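Local coordinates for M152 protein (Murid herpesvirus 1, PDB 4G59), which is an MHC class I-like viral immunoevasin that binds the stress-induced host ligand RAE-1 gamma, probably to blunt immune recognition of infected cells, at residues I9-R14 against D179-H183; D247-V251 against T261-S265. One frame throughout, in Å; residues are numbered along the deposited sequence.

How the contacts relate
Both contacts lie on the same side of the chain's centre, at the two-sheet β-sandwich domain, one sheet of which takes in the N-terminal strand 5-11, and their centres are about 17 Å apart. Strands 5-11 and 258-264 are neighbours in one four-stranded antiparallel sheet: contact 1 ties the first of them to the linker entering the domain, and contact 2 pairs the second with strand 250-253. They meet directly where Phe10 CE2 packs on Thr261 CG2 at 3.6 Å. Neither segment pair touches RAE-1 gamma. The side chains of Val251 and Asp179 lie about 9 Å and about 12 Å from N-acetylglucosamine, which is an attached glycan here and marks no pocket.

Contact 1: residues I9-R14 against D179-H183; sequences IFEDER and DNPRH
Segment 9-14 is extended from Ile9 to Glu11, with the chain bending at Asp12 (phi/psi -108/-82). Segment 179-183 leaves helix 161-178 at Asp179 and coils through helical phi/psi from Pro181 to His183. The two run roughly antiparallel, 157° apart, with Ile9 CA 7.3 Å from Pro181 CA and Arg14 CA 10.1 Å from Asp179 CA.

The apolar part is small. Ile9 (m, t) points toward the linker, placing CG2 3.9 Å from Pro181 CB and CD1 3.7 Å from Arg182 CG.

Charges dominate the rest. Arg14 (m, m, t for chi1 to chi3) donates from NH1 to Asp179 O (2.8 Å), and Asp179 OD2 lies over one face of its guanidinium, 3.2 Å from Arg14 NH1, a salt bridge of charge alone; Asp179 OD1 is hydrogen-bonded to Trp258 NE1 and OD2 to Thr256 OG1. Arg14 NH2 also makes van der Waals contact with Pro181 CD at 3.3 Å. Arg182 (m, t, t) donates weak hydrogen bonds from NH1 to Glu11 OE2 (3.3 Å) and Glu11 OE1 (3.4 Å), within a salt bridge. A long salt bridge, Glu11 OE1 to Arg14 NH2 at 3.9 Å, completes the four-residue network.

Within the linker, Asn180 OD1 accepts from Arg182 N (2.8 Å), forming an Asx turn. The whole clasps the N-terminal strand to the junction between the MHC-like helix and the following β-sandwich domain.

Contact 2: residues D247-V251 against T261-S265; sequences DFAFV and TVKYS
Phe248, Val262 and Phe250 lose the most surface here, 52, 50 and 48 Å², and the contact is built round them. Segments 247-251 and 261-265 are extended and antiparallel, their touching parts 150° apart, as the two arms of a β-hairpin. Phe250 and Val262 form a hydrogen-bonded pair, CA to CA 5.2 Å, with Phe250 N to Val262 O and Val262 N to Phe250 O both 2.9 Å. Val251 and Thr261 follow as a non-hydrogen-bonded pair, CA to CA 4.7 Å, and Thr261 CA adds a C-H contact to Phe250 O at 3.3 Å.

Phe250 (chi1 m) and Val262 (t) project from the same sheet face, with Phe250 CB 4.5 Å from Val262 CB, while the Phe250 ring leads away from the partner strand. On the other face Val251 CG2 lies 4.3 Å from Thr261 CG2. Phe248 leaves the backbone sideways, and its p rotamer brings Phe248 CZ to 3.9 Å from CD1 at the ring edge of Tyr264. Phe248 O lies 3.4 Å from Lys263 CB, which also touches Ala249 CB at 3.9 Å.

Strand 258-264 is flanked by 5-11, with backbone hydrogen bonds pairing Arg8 with Thr261 and Asp6 with Lys263, whereas 210-213 borders the hairpin beyond 250-253. The face bearing Phe250 and Val262 packs against the second sheet: both touch Leu188 of strand 185-191 and Cys199 of strand 196-203. Tyr264 OH is hydrogen-bonded with Ser190 OG of strand 185-191, joining the two layers of the sandwich.

Contact 1: residues I9-R14 against D179-H183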
loop_
_atom_site.group_PDB
_atom_site.type_symbol
_atom_site.label_atom_id
_atom_site.label_comp_id
_atom_site.label_asym_id
_atom_site.label_seq_id
_atom_site.Cartn_x
_atom_site.Cartn_y
_atom_site.Cartn_z
ATOM N N ILE B 9 23.840 9.177 -13.743
ATOM C CA ILE B 9 24.027 8.444 -12.502
ATOM C C ILE B 9 25.121 9.068 -11.638
ATOM O O ILE B 9 26.222 9.313 -12.117
ATOM C CB ILE B 9 24.308 6.973 -12.797
ATOM C CG1 ILE B 9 23.069 6.369 -13.433
ATOM C CG2 ILE B 9 24.671 6.220 -11.516
ATOM C CD1 ILE B 9 23.303 5.034 -14.088
ATOM N N PHE B 10 24.814 9.332 -10.374
ATOM C CA PHE B 10 25.769 9.984 -9.486
ATOM C C PHE B 10 26.143 9.053 -8.347
ATOM O O PHE B 10 25.290 8.599 -7.592
ATOM C CB PHE B 10 25.201 11.305 -8.947
ATOM C CG PHE B 10 24.812 12.277 -10.030
ATOM C CD1 PHE B 10 25.751 13.153 -10.571
ATOM C CD2 PHE B 10 23.521 12.302 -10.533
ATOM C CE1 PHE B 10 25.397 14.047 -11.589
ATOM C CE2 PHE B 10 23.164 13.195 -11.540
ATOM C CZ PHE B 10 24.108 14.065 -12.065
ATOM N N GLU B 11 27.422 8.742 -8.256
ATOM C CA GLU B 11 27.909 7.889 -7.198
ATOM C C GLU B 11 29.012 8.622 -6.480
ATOM O O GLU B 11 29.927 9.121 -7.105
ATOM C CB GLU B 11 28.440 6.583 -7.778
ATOM C CG GLU B 11 27.489 5.930 -8.747
ATOM C CD GLU B 11 28.164 4.958 -9.675
ATOM O OE1 GLU B 11 27.965 3.741 -9.517
ATOM O OE2 GLU B 11 28.873 5.415 -10.585
ATOM N N ASP B 12 28.936 8.683 -5.163
ATOM C CA ASP B 12 30.013 9.294 -4.417
ATOM C C ASP B 12 30.753 8.175 -3.728
ATOM O O ASP B 12 31.764 7.697 -4.225
ATOM C CB ASP B 12 29.476 10.282 -3.385
ATOM C CG ASP B 12 30.573 10.882 -2.530
ATOM O OD1 ASP B 12 31.727 10.936 -2.995
ATOM O OD2 ASP B 12 30.283 11.305 -1.395
ATOM N N GLU B 13 30.230 7.741 -2.594
ATOM C CA GLU B 13 30.826 6.645 -1.866
ATOM C C GLU B 13 29.742 5.624 -1.595
ATOM O O GLU B 13 28.695 5.974 -1.071
ATOM C CB GLU B 13 31.421 7.163 -0.555
ATOM C CG GLU B 13 32.798 6.620 -0.241
ATOM C CD GLU B 13 33.487 7.341 0.897
ATOM O OE1 GLU B 13 32.814 8.045 1.664
ATOM O OE2 GLU B 13 34.714 7.201 1.025
ATOM N N ARG B 14 29.977 4.365 -1.934
ATOM C CA ARG B 14 28.984 3.337 -1.621
ATOM C C ARG B 14 28.738 3.266 -0.114
ATOM O O ARG B 14 29.692 3.221 0.672
ATOM C CB ARG B 14 29.395 1.962 -2.167
ATOM C CG ARG B 14 29.000 1.711 -3.622
ATOM C CD ARG B 14 27.475 1.714 -3.834
ATOM N NE ARG B 14 27.135 1.821 -5.254
ATOM C CZ ARG B 14 26.676 0.821 -6.001
ATOM N NH1 ARG B 14 26.468 -0.374 -5.469
ATOM N NH2 ARG B 14 26.405 1.015 -7.281
ATOM N N ASP B 179 23.521 -4.624 -6.324
ATOM C CA ASP B 179 23.042 -3.264 -6.520
ATOM C C ASP B 179 23.919 -2.478 -7.486
ATOM O O ASP B 179 25.023 -2.046 -7.159
ATOM C CB ASP B 179 22.928 -2.534 -5.176
ATOM C CG ASP B 179 22.780 -1.036 -5.328
ATOM O OD1 ASP B 179 22.028 -0.579 -6.213
ATOM O OD2 ASP B 179 23.420 -0.322 -4.540
ATOM N N ASN B 180 23.385 -2.281 -8.676
ATOM C CA ASN B 180 24.071 -1.582 -9.724
ATOM C C ASN B 180 23.060 -0.739 -10.479
ATOM O O ASN B 180 22.248 -1.278 -11.219
ATOM C CB ASN B 180 24.716 -2.600 -10.657
ATOM C CG ASN B 180 25.526 -1.949 -11.753
ATOM O OD1 ASN B 180 25.239 -0.821 -12.185
ATOM N ND2 ASN B 180 26.546 -2.655 -12.217
ATOM N N PRO B 181 23.144 0.592 -10.332
ATOM C CA PRO B 181 22.188 1.528 -10.942
ATOM C C PRO B 181 22.091 1.339 -12.454
ATOM O O PRO B 181 21.066 1.699 -13.035
ATOM C CB PRO B 181 22.807 2.912 -10.676
ATOM C CG PRO B 181 23.931 2.705 -9.719
ATOM C CD PRO B 181 24.342 1.267 -9.801
ATOM N N ARG B 182 23.153 0.821 -13.079
ATOM C CA ARG B 182 23.159 0.650 -14.532
ATOM C C ARG B 182 22.416 -0.607 -14.953
ATOM O O ARG B 182 22.106 -0.765 -16.125
ATOM C CB ARG B 182 24.591 0.684 -15.111
ATOM C CG ARG B 182 25.313 1.972 -14.731
ATOM C CD ARG B 182 26.739 2.105 -15.247
ATOM N NE ARG B 182 27.138 3.507 -15.104
ATOM C CZ ARG B 182 27.500 4.064 -13.954
ATOM N NH1 ARG B 182 27.542 3.337 -12.834
ATOM N NH2 ARG B 182 27.822 5.349 -13.925
ATOM N N HIS B 183 22.101 -1.482 -14.001
ATOM C CA HIS B 183 21.378 -2.702 -14.348
ATOM C C HIS B 183 19.866 -2.497 -14.321
ATOM O O HIS B 183 19.114 -3.336 -14.808
ATOM C CB HIS B 183 21.783 -3.871 -13.447
ATOM C CG HIS B 183 23.181 -4.347 -13.668
ATOM N ND1 HIS B 183 23.574 -5.644 -13.424
ATOM C CD2 HIS B 183 24.286 -3.694 -14.104
ATOM C CE1 HIS B 183 24.863 -5.770 -13.697
ATOM N NE2 HIS B 183 25.316 -4.600 -14.108
#

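Contact 2: residues D247-V251 against T261-S265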
loop_
_atom_site.group_PDB
_atom_site.type_symbol
_atom_site.label_atom_id
_atom_site.label_comp_id
_atom_site.label_asym_id
_atom_site.label_seq_id
_atom_site.Cartn_x
_atom_site.Cartn_y
_atom_site.Cartn_z
ATOM N N ASP B 247 10.529 22.243 -17.384
ATOM C CA ASP B 247 11.828 21.700 -17.036
ATOM C C ASP B 247 11.777 21.108 -15.632
ATOM O O ASP B 247 11.596 21.819 -14.635
ATOM C CB ASP B 247 12.912 22.772 -17.141
ATOM C CG ASP B 247 14.288 22.248 -16.778
ATOM O OD1 ASP B 247 14.576 21.061 -17.065
ATOM O OD2 ASP B 247 15.077 23.029 -16.203
ATOM N N PHE B 248 11.926 19.791 -15.573
ATOM C CA PHE B 248 11.849 19.054 -14.324
ATOM C C PHE B 248 12.780 17.859 -14.424
ATOM O O PHE B 248 13.148 17.426 -15.522
ATOM C CB PHE B 248 10.421 18.558 -14.100
ATOM C CG PHE B 248 9.928 17.656 -15.192
ATOM C CD1 PHE B 248 10.113 16.283 -15.118
ATOM C CD2 PHE B 248 9.290 18.180 -16.299
ATOM C CE1 PHE B 248 9.667 15.466 -16.120
ATOM C CE2 PHE B 248 8.843 17.362 -17.298
ATOM C CZ PHE B 248 9.035 16.008 -17.212
ATOM N N ALA B 249 13.161 17.312 -13.280
ATOM C CA ALA B 249 13.864 16.040 -13.300
ATOM C C ALA B 249 13.431 15.199 -12.130
ATOM O O ALA B 249 13.251 15.705 -11.014
ATOM C CB ALA B 249 15.375 16.234 -13.299
ATOM N N PHE B 250 13.245 13.910 -12.391
ATOM C CA PHE B 250 12.966 12.985 -11.305
ATOM C C PHE B 250 14.296 12.592 -10.705
ATOM O O PHE B 250 15.243 12.311 -11.437
ATOM C CB PHE B 250 12.249 11.750 -11.840
ATOM C CG PHE B 250 10.821 12.013 -12.260
ATOM C CD1 PHE B 250 9.794 11.870 -11.354
ATOM C CD2 PHE B 250 10.516 12.393 -13.561
ATOM C CE1 PHE B 250 8.475 12.104 -11.728
ATOM C CE2 PHE B 250 9.187 12.640 -13.949
ATOM C CZ PHE B 250 8.169 12.493 -13.032
ATOM N N VAL B 251 14.385 12.589 -9.380
ATOM C CA VAL B 251 15.581 12.088 -8.707
ATOM C C VAL B 251 15.227 10.809 -7.969
ATOM O O VAL B 251 14.267 10.772 -7.193
ATOM C CB VAL B 251 16.193 13.108 -7.731
ATOM C CG1 VAL B 251 17.468 12.540 -7.101
ATOM C CG2 VAL B 251 16.506 14.393 -8.458
ATOM N N THR B 261 19.313 10.878 -12.026
ATOM C CA THR B 261 18.341 11.866 -12.466
ATOM C C THR B 261 17.766 11.327 -13.763
ATOM O O THR B 261 18.508 10.758 -14.594
ATOM C CB THR B 261 18.975 13.248 -12.694
ATOM O OG1 THR B 261 20.018 13.121 -13.663
ATOM C CG2 THR B 261 19.587 13.772 -11.418
ATOM N N VAL B 262 16.449 11.473 -13.926
ATOM C CA VAL B 262 15.798 11.014 -15.142
ATOM C C VAL B 262 14.981 12.185 -15.636
ATOM O O VAL B 262 14.186 12.746 -14.877
ATOM C CB VAL B 262 14.855 9.826 -14.897
ATOM C CG1 VAL B 262 14.491 9.178 -16.213
ATOM C CG2 VAL B 262 15.474 8.800 -13.955
ATOM N N LYS B 263 15.178 12.558 -16.899
ATOM C CA LYS B 263 14.471 13.703 -17.460
ATOM C C LYS B 263 14.539 13.673 -18.967
ATOM O O LYS B 263 15.193 12.796 -19.525
ATOM C CB LYS B 263 15.097 14.990 -16.957
ATOM C CG LYS B 263 16.488 15.183 -17.457
ATOM C CD LYS B 263 16.940 16.584 -17.144
ATOM C CE LYS B 263 18.248 16.865 -17.858
ATOM N NZ LYS B 263 18.178 16.778 -19.357
ATOM N N TYR B 264 13.857 14.603 -19.632
ATOM C CA TYR B 264 13.930 14.704 -21.093
ATOM C C TYR B 264 15.023 15.706 -21.528
ATOM O O TYR B 264 15.230 16.737 -20.871
ATOM C CB TYR B 264 12.585 15.165 -21.668
ATOM C CG TYR B 264 11.396 14.241 -21.484
ATOM C CD1 TYR B 264 10.358 14.586 -20.625
ATOM C CD2 TYR B 264 11.281 13.057 -22.212
ATOM C CE1 TYR B 264 9.246 13.760 -20.466
ATOM C CE2 TYR B 264 10.174 12.217 -22.064
ATOM C CZ TYR B 264 9.158 12.578 -21.187
ATOM O OH TYR B 264 8.052 11.752 -21.040
ATOM N N SER B 265 15.718 15.417 -22.626
ATOM C CA SER B 265 16.597 16.428 -23.235
ATOM C C SER B 265 16.497 16.421 -24.749
ATOM O O SER B 265 16.012 15.443 -25.323
ATOM C CB SER B 265 18.060 16.267 -22.804
ATOM O OG SER B 265 18.310 16.870 -21.545
#